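PDB 3TQE: malonyl-CoA-[acyl-carrier-protein] transacylase from Coxiella burnetii, which probably catalyses the transfer of the malonyl group from malonyl-CoA to holo-acyl carrier protein, with release of CoA. Local coordinates for residues A[5-10]-A[88-93]; A[37-42]-A[110-115]; A[122-127]-A[214-219]; A[138-143]-A[167-172]. All blocks are in the same frame, centred on the assembly; numbering follows the deposited sequence.

Contact 1 of 4, residues A[5-10]-A[88-93]; sequences PQSFAF and KPQVMA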
loop_
_atom_site.group_PDB
_atom_site.type_symbol
_atom_site.label_atom_id
_atom_site.label_comp_id
_atom_site.label_asym_id
_atom_site.label_seq_id
_atom_site.Cartn_x
_atom_site.Cartn_y
_atom_site.Cartn_z
ATOM N N PRO A 5 -21.379 -10.865 13.964
ATOM C CA PRO A 5 -20.344 -9.825 13.894
ATOM C C PRO A 5 -20.501 -8.928 12.686
ATOM O O PRO A 5 -21.017 -9.345 11.649
ATOM C CB PRO A 5 -19.038 -10.623 13.798
ATOM C CG PRO A 5 -19.362 -12.010 14.058
ATOM C CD PRO A 5 -20.831 -12.228 13.932
ATOM N N GLN A 6 -20.051 -7.696 12.817
ATOM C CA GLN A 6 -19.984 -6.806 11.701
ATOM C C GLN A 6 -18.967 -7.378 10.714
ATOM O O GLN A 6 -17.903 -7.860 11.105
ATOM C CB GLN A 6 -19.512 -5.429 12.178
ATOM C CG GLN A 6 -19.605 -4.336 11.135
ATOM C CD GLN A 6 -20.936 -3.621 11.065
ATOM O OE1 GLN A 6 -21.791 -3.779 11.936
ATOM N NE2 GLN A 6 -21.114 -2.795 10.011
ATOM N N SER A 7 -19.288 -7.303 9.435
ATOM C CA SER A 7 -18.336 -7.643 8.400
ATOM C C SER A 7 -17.292 -6.544 8.335
ATOM O O SER A 7 -17.594 -5.385 8.595
ATOM C CB SER A 7 -19.063 -7.826 7.075
ATOM O OG SER A 7 -20.132 -8.760 7.240
ATOM N N PHE A 8 -16.067 -6.931 7.999
ATOM C CA PHE A 8 -14.992 -5.957 7.973
ATOM C C PHE A 8 -13.928 -6.352 7.004
ATOM O O PHE A 8 -13.797 -7.520 6.639
ATOM C CB PHE A 8 -14.402 -5.742 9.379
ATOM C CG PHE A 8 -13.683 -6.942 9.945
ATOM C CD1 PHE A 8 -12.308 -6.983 9.988
ATOM C CD2 PHE A 8 -14.379 -8.049 10.415
ATOM C CE1 PHE A 8 -11.627 -8.092 10.513
ATOM C CE2 PHE A 8 -13.710 -9.158 10.950
ATOM C CZ PHE A 8 -12.331 -9.186 10.985
ATOM N N ALA A 9 -13.167 -5.336 6.622
ATOM C CA ALA A 9 -12.062 -5.494 5.723
ATOM C C ALA A 9 -10.802 -5.030 6.419
ATOM O O ALA A 9 -10.855 -4.130 7.250
ATOM C CB ALA A 9 -12.300 -4.629 4.501
ATOM N N PHE A 10 -9.692 -5.677 6.105
ATOM C CA PHE A 10 -8.397 -5.154 6.459
ATOM C C PHE A 10 -7.794 -4.453 5.270
ATOM O O PHE A 10 -7.798 -4.965 4.156
ATOM C CB PHE A 10 -7.441 -6.281 6.864
ATOM C CG PHE A 10 -7.419 -6.568 8.311
ATOM C CD1 PHE A 10 -8.531 -6.414 9.105
ATOM C CD2 PHE A 10 -6.264 -6.956 8.880
ATOM C CE1 PHE A 10 -8.460 -6.660 10.448
ATOM C CE2 PHE A 10 -6.212 -7.220 10.244
ATOM C CZ PHE A 10 -7.313 -7.080 11.000
ATOM N N LYS A 88 -10.848 -13.465 11.283
ATOM C CA LYS A 88 -10.390 -13.172 9.932
ATOM C C LYS A 88 -11.294 -12.127 9.321
ATOM O O LYS A 88 -12.509 -12.181 9.453
ATOM C CB LYS A 88 -10.412 -14.410 9.034
ATOM C CG LYS A 88 -9.564 -15.527 9.502
ATOM C CD LYS A 88 -8.105 -15.234 9.327
ATOM C CE LYS A 88 -7.315 -16.511 9.582
ATOM N NZ LYS A 88 -5.858 -16.330 9.512
ATOM N N PRO A 89 -10.711 -11.185 8.578
ATOM C CA PRO A 89 -11.549 -10.265 7.847
ATOM C C PRO A 89 -12.250 -10.985 6.704
ATOM O O PRO A 89 -11.838 -12.052 6.279
ATOM C CB PRO A 89 -10.552 -9.267 7.268
ATOM C CG PRO A 89 -9.340 -9.982 7.208
ATOM C CD PRO A 89 -9.284 -10.932 8.352
ATOM N N GLN A 90 -13.277 -10.349 6.189
ATOM C CA GLN A 90 -13.991 -10.872 5.042
ATOM C C GLN A 90 -13.259 -10.633 3.752
ATOM O O GLN A 90 -13.416 -11.383 2.804
ATOM C CB GLN A 90 -15.367 -10.248 4.970
ATOM C CG GLN A 90 -16.323 -10.928 5.922
ATOM C CD GLN A 90 -15.904 -10.879 7.367
ATOM O OE1 GLN A 90 -15.928 -9.826 7.975
ATOM N NE2 GLN A 90 -15.513 -12.018 7.919
ATOM N N VAL A 91 -12.462 -9.569 3.721
ATOM C CA VAL A 91 -11.704 -9.216 2.541
ATOM C C VAL A 91 -10.517 -8.385 2.970
ATOM O O VAL A 91 -10.520 -7.764 4.044
ATOM C CB VAL A 91 -12.627 -8.475 1.530
ATOM C CG1 VAL A 91 -13.085 -7.167 2.106
ATOM C CG2 VAL A 91 -12.003 -8.321 0.154
HETATM N N MSE A 92 -9.505 -8.382 2.130
HETATM C CA MSE A 92 -8.306 -7.591 2.348
HETATM C C MSE A 92 -7.959 -6.813 1.106
HETATM O O MSE A 92 -8.229 -7.257 0.004
HETATM C CB MSE A 92 -7.139 -8.516 2.681
HETATM C CG MSE A 92 -7.284 -9.266 3.988
HETATM SE SE MSE A 92 -5.753 -10.436 4.211
HETATM C CE MSE A 92 -6.173 -11.236 5.901
ATOM N N ALA A 93 -7.311 -5.683 1.285
ATOM C CA ALA A 93 -6.761 -4.945 0.167
ATOM C C ALA A 93 -5.573 -4.178 0.703
ATOM O O ALA A 93 -5.593 -3.733 1.823
ATOM C CB ALA A 93 -7.768 -3.969 -0.431
HETATM O O HOH W 1 -17.041 -10.325 10.578
#

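Contact 2 of 4, residues A[37-42]-A[110-115]; sequences FQQASS and KFEEAV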
loop_
_atom_site.group_PDB
_atom_site.type_symbol
_atom_site.label_atom_id
_atom_site.label_comp_id
_atom_site.label_asym_id
_atom_site.label_seq_id
_atom_site.Cartn_x
_atom_site.Cartn_y
_atom_site.Cartn_z
ATOM N N PHE A 37 9.906 -8.836 13.267
ATOM C CA PHE A 37 11.016 -8.070 12.754
ATOM C C PHE A 37 12.274 -8.915 12.735
ATOM O O PHE A 37 13.096 -8.741 11.841
ATOM C CB PHE A 37 11.222 -6.774 13.532
ATOM C CG PHE A 37 10.355 -5.654 13.048
ATOM C CD1 PHE A 37 10.828 -4.742 12.139
ATOM C CD2 PHE A 37 9.035 -5.560 13.439
ATOM C CE1 PHE A 37 10.020 -3.741 11.662
ATOM C CE2 PHE A 37 8.222 -4.552 12.948
ATOM C CZ PHE A 37 8.716 -3.646 12.073
ATOM N N GLN A 38 12.436 -9.827 13.691
ATOM C CA GLN A 38 13.592 -10.724 13.690
ATOM C C GLN A 38 13.578 -11.626 12.464
ATOM O O GLN A 38 14.615 -11.869 11.842
ATOM C CB GLN A 38 13.625 -11.561 14.970
ATOM C CG GLN A 38 14.185 -10.820 16.180
ATOM C CD GLN A 38 13.909 -11.508 17.524
ATOM O OE1 GLN A 38 13.149 -12.483 17.621
ATOM N NE2 GLN A 38 14.542 -10.995 18.570
ATOM N N GLN A 39 12.399 -12.132 12.124
ATOM C CA GLN A 39 12.243 -12.941 10.927
ATOM C C GLN A 39 12.634 -12.131 9.705
ATOM O O GLN A 39 13.353 -12.615 8.839
ATOM C CB GLN A 39 10.808 -13.420 10.802
ATOM C CG GLN A 39 10.492 -14.490 11.823
ATOM C CD GLN A 39 9.045 -14.813 11.923
ATOM O OE1 GLN A 39 8.236 -14.288 11.186
ATOM N NE2 GLN A 39 8.707 -15.717 12.826
ATOM N N ALA A 40 12.129 -10.919 9.606
ATOM C CA ALA A 40 12.479 -10.080 8.486
ATOM C C ALA A 40 13.970 -9.798 8.431
ATOM O O ALA A 40 14.571 -9.840 7.371
ATOM C CB ALA A 40 11.697 -8.799 8.520
ATOM N N SER A 41 14.557 -9.518 9.581
ATOM C CA SER A 41 15.971 -9.211 9.662
ATOM C C SER A 41 16.819 -10.383 9.244
ATOM O O SER A 41 17.863 -10.179 8.636
ATOM C CB SER A 41 16.332 -8.793 11.081
ATOM O OG SER A 41 15.694 -7.576 11.392
ATOM N N SER A 42 16.391 -11.592 9.564
ATOM C CA SER A 42 17.125 -12.756 9.126
ATOM C C SER A 42 17.096 -12.869 7.605
ATOM O O SER A 42 18.099 -13.231 6.976
ATOM C CB SER A 42 16.602 -14.000 9.816
ATOM O OG SER A 42 16.936 -13.925 11.190
ATOM N N LYS A 110 4.735 -16.641 1.669
ATOM C CA LYS A 110 5.478 -16.830 2.898
ATOM C C LYS A 110 6.097 -15.500 3.284
ATOM O O LYS A 110 6.693 -14.833 2.451
ATOM C CB LYS A 110 6.591 -17.866 2.713
ATOM C CG LYS A 110 7.349 -18.153 3.990
ATOM C CD LYS A 110 8.311 -19.326 3.868
ATOM C CE LYS A 110 9.042 -19.515 5.180
ATOM N NZ LYS A 110 9.416 -20.930 5.430
ATOM N N PHE A 111 5.959 -15.116 4.544
ATOM C CA PHE A 111 6.444 -13.818 4.993
ATOM C C PHE A 111 7.896 -13.548 4.615
ATOM O O PHE A 111 8.189 -12.514 4.044
ATOM C CB PHE A 111 6.233 -13.679 6.502
ATOM C CG PHE A 111 6.799 -12.448 7.075
ATOM C CD1 PHE A 111 6.445 -11.231 6.569
ATOM C CD2 PHE A 111 7.688 -12.491 8.106
ATOM C CE1 PHE A 111 6.954 -10.096 7.071
ATOM C CE2 PHE A 111 8.207 -11.321 8.623
ATOM C CZ PHE A 111 7.843 -10.138 8.096
ATOM N N GLU A 112 8.816 -14.441 4.963
ATOM C CA GLU A 112 10.239 -14.133 4.773
ATOM C C GLU A 112 10.565 -14.073 3.273
ATOM O O GLU A 112 11.383 -13.270 2.842
ATOM C CB GLU A 112 11.099 -15.155 5.496
ATOM C CG GLU A 112 10.966 -15.051 7.018
ATOM C CD GLU A 112 10.694 -16.390 7.722
ATOM O OE1 GLU A 112 11.095 -17.454 7.181
ATOM O OE2 GLU A 112 10.046 -16.392 8.810
ATOM N N GLU A 113 9.850 -14.846 2.470
ATOM C CA GLU A 113 10.008 -14.747 1.023
ATOM C C GLU A 113 9.501 -13.407 0.522
ATOM O O GLU A 113 10.120 -12.755 -0.322
ATOM C CB GLU A 113 9.333 -15.921 0.334
ATOM C CG GLU A 113 10.018 -17.220 0.740
ATOM C CD GLU A 113 9.464 -18.481 0.149
ATOM O OE1 GLU A 113 8.499 -18.424 -0.648
ATOM O OE2 GLU A 113 10.028 -19.558 0.515
ATOM N N ALA A 114 8.381 -12.974 1.068
ATOM C CA ALA A 114 7.827 -11.686 0.695
ATOM C C ALA A 114 8.743 -10.540 1.099
ATOM O O ALA A 114 8.837 -9.554 0.383
ATOM C CB ALA A 114 6.409 -11.518 1.255
ATOM N N VAL A 115 9.384 -10.645 2.251
ATOM C CA VAL A 115 10.322 -9.616 2.679
ATOM C C VAL A 115 11.424 -9.454 1.652
ATOM O O VAL A 115 11.771 -8.332 1.249
ATOM C CB VAL A 115 10.896 -9.936 4.070
ATOM C CG1 VAL A 115 12.101 -9.042 4.410
ATOM C CG2 VAL A 115 9.819 -9.816 5.091
HETATM O O HOH W 2 7.051 -16.186 9.366
#

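Contact 3 of 4, residues A[122-127]-A[214-219]; sequences GQYMQE and DRLAQD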
loop_
_atom_site.group_PDB
_atom_site.type_symbol
_atom_site.label_atom_id
_atom_site.label_comp_id
_atom_site.label_asym_id
_atom_site.label_seq_id
_atom_site.Cartn_x
_atom_site.Cartn_y
_atom_site.Cartn_z
ATOM N N GLY A 122 11.636 -2.762 -4.207
ATOM C CA GLY A 122 12.118 -1.421 -3.940
ATOM C C GLY A 122 13.383 -1.121 -4.694
ATOM O O GLY A 122 13.531 -0.040 -5.287
ATOM N N GLN A 123 14.318 -2.052 -4.656
ATOM C CA GLN A 123 15.591 -1.856 -5.360
ATOM C C GLN A 123 15.356 -1.642 -6.839
ATOM O O GLN A 123 15.894 -0.695 -7.425
ATOM C CB GLN A 123 16.531 -3.027 -5.103
ATOM C CG GLN A 123 17.016 -3.031 -3.660
ATOM C CD GLN A 123 17.815 -4.236 -3.269
ATOM O OE1 GLN A 123 17.724 -5.270 -3.899
ATOM N NE2 GLN A 123 18.600 -4.106 -2.174
ATOM N N TYR A 124 14.544 -2.481 -7.447
ATOM C CA TYR A 124 14.354 -2.373 -8.882
ATOM C C TYR A 124 13.635 -1.079 -9.238
ATOM O O TYR A 124 13.934 -0.440 -10.233
ATOM C CB TYR A 124 13.568 -3.551 -9.418
ATOM C CG TYR A 124 14.166 -4.894 -9.200
ATOM C CD1 TYR A 124 15.504 -5.072 -8.981
ATOM C CD2 TYR A 124 13.378 -6.008 -9.241
ATOM C CE1 TYR A 124 16.034 -6.351 -8.777
ATOM C CE2 TYR A 124 13.902 -7.261 -9.072
ATOM C CZ TYR A 124 15.237 -7.425 -8.853
ATOM O OH TYR A 124 15.737 -8.692 -8.658
HETATM N N MSE A 125 12.628 -0.723 -8.452
HETATM C CA MSE A 125 11.882 0.498 -8.736
HETATM C C MSE A 125 12.771 1.723 -8.627
HETATM O O MSE A 125 12.667 2.630 -9.436
HETATM C CB MSE A 125 10.691 0.625 -7.800
HETATM C CG MSE A 125 9.615 -0.391 -8.112
HETATM SE SE MSE A 125 8.127 -0.315 -6.897
HETATM C CE MSE A 125 8.924 0.843 -5.571
ATOM N N GLN A 126 13.648 1.718 -7.643
ATOM C CA GLN A 126 14.571 2.820 -7.458
ATOM C C GLN A 126 15.466 3.024 -8.670
ATOM O O GLN A 126 15.860 4.154 -8.987
ATOM C CB GLN A 126 15.446 2.515 -6.256
ATOM C CG GLN A 126 16.458 3.570 -5.944
ATOM C CD GLN A 126 15.812 4.732 -5.351
ATOM O OE1 GLN A 126 15.626 5.789 -5.994
ATOM N NE2 GLN A 126 15.395 4.556 -4.113
ATOM N N GLU A 127 15.819 1.925 -9.313
ATOM C CA GLU A 127 16.778 1.931 -10.404
ATOM C C GLU A 127 16.152 2.179 -11.749
ATOM O O GLU A 127 16.874 2.382 -12.741
ATOM C CB GLU A 127 17.532 0.606 -10.408
ATOM C CG GLU A 127 18.373 0.441 -9.181
ATOM C CD GLU A 127 19.222 -0.829 -9.208
ATOM O OE1 GLU A 127 19.349 -1.414 -10.313
ATOM O OE2 GLU A 127 19.753 -1.240 -8.133
ATOM N N ASP A 214 9.994 -5.866 -15.364
ATOM C CA ASP A 214 10.646 -6.963 -16.049
ATOM C C ASP A 214 11.565 -7.719 -15.111
ATOM O O ASP A 214 11.627 -8.945 -15.152
ATOM C CB ASP A 214 11.433 -6.464 -17.238
ATOM C CG ASP A 214 10.537 -5.914 -18.354
ATOM O OD1 ASP A 214 9.316 -6.169 -18.351
ATOM O OD2 ASP A 214 11.076 -5.211 -19.237
ATOM N N ARG A 215 12.269 -6.997 -14.259
ATOM C CA ARG A 215 13.170 -7.617 -13.308
ATOM C C ARG A 215 12.398 -8.348 -12.236
ATOM O O ARG A 215 12.712 -9.497 -11.895
ATOM C CB ARG A 215 14.102 -6.592 -12.706
ATOM C CG ARG A 215 15.049 -6.020 -13.726
ATOM C CD ARG A 215 15.824 -4.890 -13.142
ATOM N NE ARG A 215 16.877 -5.346 -12.252
ATOM C CZ ARG A 215 17.622 -4.553 -11.485
ATOM N NH1 ARG A 215 17.417 -3.238 -11.461
ATOM N NH2 ARG A 215 18.582 -5.088 -10.728
ATOM N N LEU A 216 11.372 -7.701 -11.707
ATOM C CA LEU A 216 10.615 -8.332 -10.644
ATOM C C LEU A 216 9.907 -9.576 -11.139
ATOM O O LEU A 216 9.702 -10.507 -10.365
ATOM C CB LEU A 216 9.625 -7.347 -10.033
ATOM C CG LEU A 216 9.078 -7.797 -8.665
ATOM C CD1 LEU A 216 10.204 -7.869 -7.615
ATOM C CD2 LEU A 216 7.988 -6.838 -8.275
ATOM N N ALA A 217 9.515 -9.599 -12.411
ATOM C CA ALA A 217 8.801 -10.749 -12.934
ATOM C C ALA A 217 9.653 -11.989 -12.830
ATOM O O ALA A 217 9.144 -13.071 -12.606
ATOM C CB ALA A 217 8.376 -10.504 -14.355
ATOM N N GLN A 218 10.948 -11.823 -12.997
ATOM C CA GLN A 218 11.866 -12.947 -12.887
ATOM C C GLN A 218 11.895 -13.506 -11.474
ATOM O O GLN A 218 11.900 -14.725 -11.270
ATOM C CB GLN A 218 13.241 -12.515 -13.343
ATOM C CG GLN A 218 13.289 -12.085 -14.772
ATOM C CD GLN A 218 14.685 -11.695 -15.217
ATOM O OE1 GLN A 218 15.430 -11.031 -14.491
ATOM N NE2 GLN A 218 15.053 -12.116 -16.423
ATOM N N ASP A 219 11.865 -12.628 -10.485
ATOM C CA ASP A 219 11.888 -13.078 -9.099
ATOM C C ASP A 219 10.576 -13.670 -8.681
ATOM O O ASP A 219 10.527 -14.660 -7.962
ATOM C CB ASP A 219 12.223 -11.925 -8.156
ATOM C CG ASP A 219 13.604 -11.391 -8.374
ATOM O OD1 ASP A 219 14.582 -12.170 -8.392
ATOM O OD2 ASP A 219 13.731 -10.172 -8.507
HETATM O O HOH W 3 15.071 -1.735 -12.426
HETATM O O HOH W 4 16.930 -11.657 -7.816
HETATM O O HOH W 5 18.774 -8.282 -10.061
#

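Contact 4 of 4, residues A[138-143]-A[167-172]; sequences AIIGLN and STDQTV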
loop_
_atom_site.group_PDB
_atom_site.type_symbol
_atom_site.label_atom_id
_atom_site.label_comp_id
_atom_site.label_asym_id
_atom_site.label_seq_id
_atom_site.Cartn_x
_atom_site.Cartn_y
_atom_site.Cartn_z
ATOM N N ALA A 138 0.520 15.082 -6.347
ATOM C CA ALA A 138 -0.818 14.944 -5.832
ATOM C C ALA A 138 -1.685 16.055 -6.333
ATOM O O ALA A 138 -1.283 17.219 -6.288
ATOM C CB ALA A 138 -0.772 14.991 -4.332
ATOM N N ILE A 139 -2.875 15.695 -6.792
ATOM C CA ILE A 139 -3.856 16.648 -7.263
ATOM C C ILE A 139 -5.107 16.436 -6.444
ATOM O O ILE A 139 -5.628 15.322 -6.383
ATOM C CB ILE A 139 -4.175 16.465 -8.728
ATOM C CG1 ILE A 139 -2.910 16.664 -9.566
ATOM C CG2 ILE A 139 -5.251 17.441 -9.155
ATOM C CD1 ILE A 139 -3.098 16.366 -11.020
ATOM N N ILE A 140 -5.580 17.500 -5.808
ATOM C CA ILE A 140 -6.788 17.424 -5.005
ATOM C C ILE A 140 -7.786 18.386 -5.586
ATOM O O ILE A 140 -7.457 19.549 -5.812
ATOM C CB ILE A 140 -6.500 17.755 -3.548
ATOM C CG1 ILE A 140 -5.486 16.750 -2.996
ATOM C CG2 ILE A 140 -7.793 17.771 -2.752
ATOM C CD1 ILE A 140 -5.232 16.845 -1.522
ATOM N N GLY A 141 -8.989 17.896 -5.857
ATOM C CA GLY A 141 -10.099 18.744 -6.279
ATOM C C GLY A 141 -10.562 18.633 -7.713
ATOM O O GLY A 141 -11.502 19.356 -8.118
ATOM N N LEU A 142 -9.940 17.755 -8.495
ATOM C CA LEU A 142 -10.374 17.455 -9.853
ATOM C C LEU A 142 -10.725 15.977 -9.936
ATOM O O LEU A 142 -10.176 15.164 -9.187
ATOM C CB LEU A 142 -9.266 17.747 -10.866
ATOM C CG LEU A 142 -8.804 19.190 -10.997
ATOM C CD1 LEU A 142 -7.684 19.246 -12.009
ATOM C CD2 LEU A 142 -9.942 20.111 -11.410
ATOM N N ASN A 143 -11.587 15.627 -10.873
ATOM C CA ASN A 143 -11.927 14.219 -11.042
ATOM C C ASN A 143 -10.962 13.527 -11.992
ATOM O O ASN A 143 -10.099 14.168 -12.614
ATOM C CB ASN A 143 -13.392 14.038 -11.436
ATOM C CG ASN A 143 -13.734 14.681 -12.746
ATOM O OD1 ASN A 143 -13.078 14.453 -13.762
ATOM N ND2 ASN A 143 -14.808 15.455 -12.750
ATOM N N SER A 167 -8.780 8.861 -3.735
ATOM C CA SER A 167 -10.095 9.175 -3.247
ATOM C C SER A 167 -10.788 9.900 -4.360
ATOM O O SER A 167 -10.227 10.172 -5.411
ATOM C CB SER A 167 -10.017 10.012 -1.984
ATOM O OG SER A 167 -10.012 11.387 -2.320
ATOM N N THR A 168 -12.038 10.259 -4.145
ATOM C CA THR A 168 -12.818 10.660 -5.283
ATOM C C THR A 168 -12.217 11.944 -5.972
ATOM O O THR A 168 -12.123 12.056 -7.208
ATOM C CB THR A 168 -14.292 10.715 -4.821
ATOM O OG1 THR A 168 -14.383 10.205 -3.463
ATOM C CG2 THR A 168 -15.134 9.802 -5.726
ATOM N N ASP A 169 -11.705 12.839 -5.165
ATOM C CA ASP A 169 -11.082 14.031 -5.717
ATOM C C ASP A 169 -9.618 14.107 -5.329
ATOM O O ASP A 169 -9.075 15.195 -5.204
ATOM C CB ASP A 169 -11.854 15.277 -5.285
ATOM C CG ASP A 169 -11.630 15.659 -3.820
ATOM O OD1 ASP A 169 -11.267 14.795 -2.990
ATOM O OD2 ASP A 169 -11.837 16.856 -3.496
ATOM N N GLN A 170 -8.960 12.960 -5.144
ATOM C CA GLN A 170 -7.552 12.940 -4.791
ATOM C C GLN A 170 -6.861 11.902 -5.658
ATOM O O GLN A 170 -7.138 10.701 -5.547
ATOM C CB GLN A 170 -7.376 12.613 -3.317
ATOM C CG GLN A 170 -5.952 12.571 -2.838
ATOM C CD GLN A 170 -5.854 12.346 -1.329
ATOM O OE1 GLN A 170 -6.698 12.801 -0.556
ATOM N NE2 GLN A 170 -4.813 11.648 -0.910
ATOM N N THR A 171 -5.976 12.355 -6.522
ATOM C CA THR A 171 -5.308 11.465 -7.445
ATOM C C THR A 171 -3.848 11.832 -7.413
ATOM O O THR A 171 -3.520 13.004 -7.411
ATOM C CB THR A 171 -5.867 11.632 -8.896
ATOM O OG1 THR A 171 -7.263 11.276 -8.949
ATOM C CG2 THR A 171 -5.105 10.788 -9.920
ATOM N N VAL A 172 -2.982 10.842 -7.444
ATOM C CA VAL A 172 -1.542 11.053 -7.625
ATOM C C VAL A 172 -1.197 10.690 -9.048
ATOM O O VAL A 172 -1.654 9.684 -9.569
ATOM C CB VAL A 172 -0.718 10.199 -6.660
ATOM C CG1 VAL A 172 0.759 10.406 -6.876
ATOM C CG2 VAL A 172 -1.110 10.508 -5.216
HETATM O O HOH W 6 -8.187 15.698 -7.937
HETATM O O HOH W 7 -9.293 12.788 -8.753
#

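Contact 1 of 4, residues A[5-10]-A[88-93]
Phe10 and Met92 face each other as a parallel pair, CA atoms 4.8 Å apart, where strands 9-12 and 91-94 adjoin in the parallel sheet of the acyltransferase fold. Strand 91-94 leads to Ser96, the predicted active-site serine, in a GxSxG sequence consistent with a nucleophile elbow. Phe10 bonds to the two neighbours of its partner: its N donates to Val91 O at 3.0 Å, and its O accepts from Ala93 N. One step earlier in the chain, Gln90 N donates to Phe8 O at 2.9 Å. The Gln90 chain bends at chi2 (59°), and its OE1 accepts from Phe8 N at 2.9 Å, in the plane of the amide carbonyl. A water donating to Gln6 O also donates to OE1. Glutamine suits the place because its long chain can carry a carbonyl to the backbone of residues 5-10.

Pro89 serves both phenylalanines. Its CA sits over one face of the Phe8 ring, toward the rim, in a CH-pi contact 3.7 Å from the centroid, while its CB touches Phe10 CD1 at 3.9 Å. Proline brings a compact apolar surface. Ala9 and Val91 share the face of the sheet opposite Phe10 and Met92, where Ile268 of helix 261-270 covers them; the small Ala9 CB lets Val91 CG1 approach to 3.6 Å. Met92 extends its chain, its CG 4.1 Å from Phe10 CB.

Contact 2 of 4, residues A[37-42]-A[110-115]
Gln39 and Ala40 meet Phe111, Glu112 and Val115 in a helix-helix packing of 31-44 on 111-128; the short segments 37-42 and 111-115 cross at -53°, their axes 9.0 Å apart. Phe111, in the first turn of its helix, has CG anti to the backbone N (chi1 175°), and its ring comes to rest against the other helix. Gln39 CB lies at the ring edge, in its plane, 4.0 Å from Phe111 CE2. Val115, one turn further along, sets its CG2 over one face of the same ring, toward the rim. That methyl also reaches Ala40 CB at 4.0 Å, so the small alanine is met by Val115 CG2 and, at 4.1 Å, by Phe111 CZ. Alanine suits a place enclosed by these two side chains, and Thr72 of helix 63-83 covers it from a third helix.

Beside this apolar patch the contact turns polar. Gln39 runs extended beyond CG and crosses Glu112 obliquely, amide and carboxylate planes 73° apart; Glu112 OE2 rests 3.6 Å from Gln39 CG. Glutamine serves well here, because its aliphatic part packs on the neighbours while its carbonyl accepts hydrogen bonds: Gln39 OE1 accepts from Arg79 NH1 of helix 63-83. A single water joins the two helices, donating to Gln39 OE1 at 2.9 Å and to Glu112 OE2 at 3.1 Å.

Contact 3 of 4, residues A[122-127]-A[214-219]
The Tyr124 ring has Arg215 over one face and Asp219 at its edge. Arg215 covers that face with two parts of its side chain. Near the backbone, CB sits 3.8 Å from the ring centroid in a CH-pi contact; further out, the chain bends at chi3 (76°), which turns NE over the same face, and the guanidinium follows. Its plane is tilted 34° to the ring, and Tyr124 CD1 lies over the centre of the guanidinium face, 3.3 Å from Arg215 CZ. Arginine suits the place because it is long enough to cover the ring and still reach Glu127 beyond it.

At the edge, Tyr124 and Asp219 meet tip to tip, ring and carboxylate nearly coplanar. Tyr124 OH donates to Asp219 OD2 at 2.5 Å, so short that the exact length is doubtful. The other oxygen, Asp219 OD1, accepts a hydrogen bond from a water and has a long, weak ion pair with Lys120.

Arg215 NH1 forms a salt bridge with Glu127 OE1 at 2.9 Å. Glu127 OE1 lies close to the guanidinium plane, whereas NH1 stands well above the carboxylate plane. A water accepts from the same NH1 and donates to Tyr124 O. Toward the interior, Leu216 CD1 touches Tyr124 CE2 at 4.0 Å.

Segments 122-127 and 214-219 of helices 111-128 and 210-220 thus form a nearly antiparallel helix pair, at 164°, their axes 9.7 Å apart. Its polar side faces the surface, while Leu216 packs on Arg121, which lines a pocket holding bound glycine.

Contact 4 of 4, residues A[138-143]-A[167-172]
Ile139 and Thr171 stand opposite each other as the hydrogen-bonded pair of two antiparallel strands, both side chains directed to the face covered by helix 144-155, where each touches Ile147. Two backbone bonds hold the pair: Ile139 N to Thr171 O at 2.8 Å and Thr171 N to Ile139 O at 3.0 Å. Beta-branched residues suit such extended strands, and the threonine adds a hydroxyl: a water lies 2.5 Å from Thr171 OG1 and 2.6 Å from Leu142 O.

The opposite face carries two non-hydrogen-bonded pairs, Ala138 with Val172 and Ile140 with Gln170. Ile140 CG1 packs against Gln170 CG at 4.2 Å, so the glutamine meets its neighbour with its aliphatic part, and it also touches Leu288 and Arg291 of helix 284-292.

Beyond the strand, Gly141 N donates to Asp169 O at 2.8 Å. Asp169 has CG between its backbone N and carbonyl carbon (chi1 74°), which sets CG beside Gly141; its OD2 lies 3.8 Å from Gly141 CA. The positive phi of Gly141, 110°, is a conformation that glycine adopts easily.

A type I turn from Ser167 to Gln170 joins strand 160-167 to strand 170-174, which lies between that strand and 134-140. With helices 144-155 and 177-189 and strand 194-197 this gives the beta-alpha-beta-beta-alpha-beta order of the ferredoxin-like subdomain of malonyltransferases; the side chain of Val172 is about 7 Å from a bound glycine.

From the N terminus, the chain enters strand 9-12 and, after a mostly helical excursion, returns at 88-93 to close contact 1 in the parallel sheet. Contact 2 opens within that loop and closes after it, at 110-115, so the two cross; it ties helix 31-44 to the start of helix 111-128. The far part of the same helix opens contact 3, about 18 Å from contact 2 between centres, which closes only at 214-219. Nested inside that loop is contact 4, in the ferredoxin-like sheet, whose first strand, 134-140, follows helix 111-128. Contacts 1 and 2 thus tie together the larger part, while the loop of contact 3 carries the ferredoxin-like part out and back.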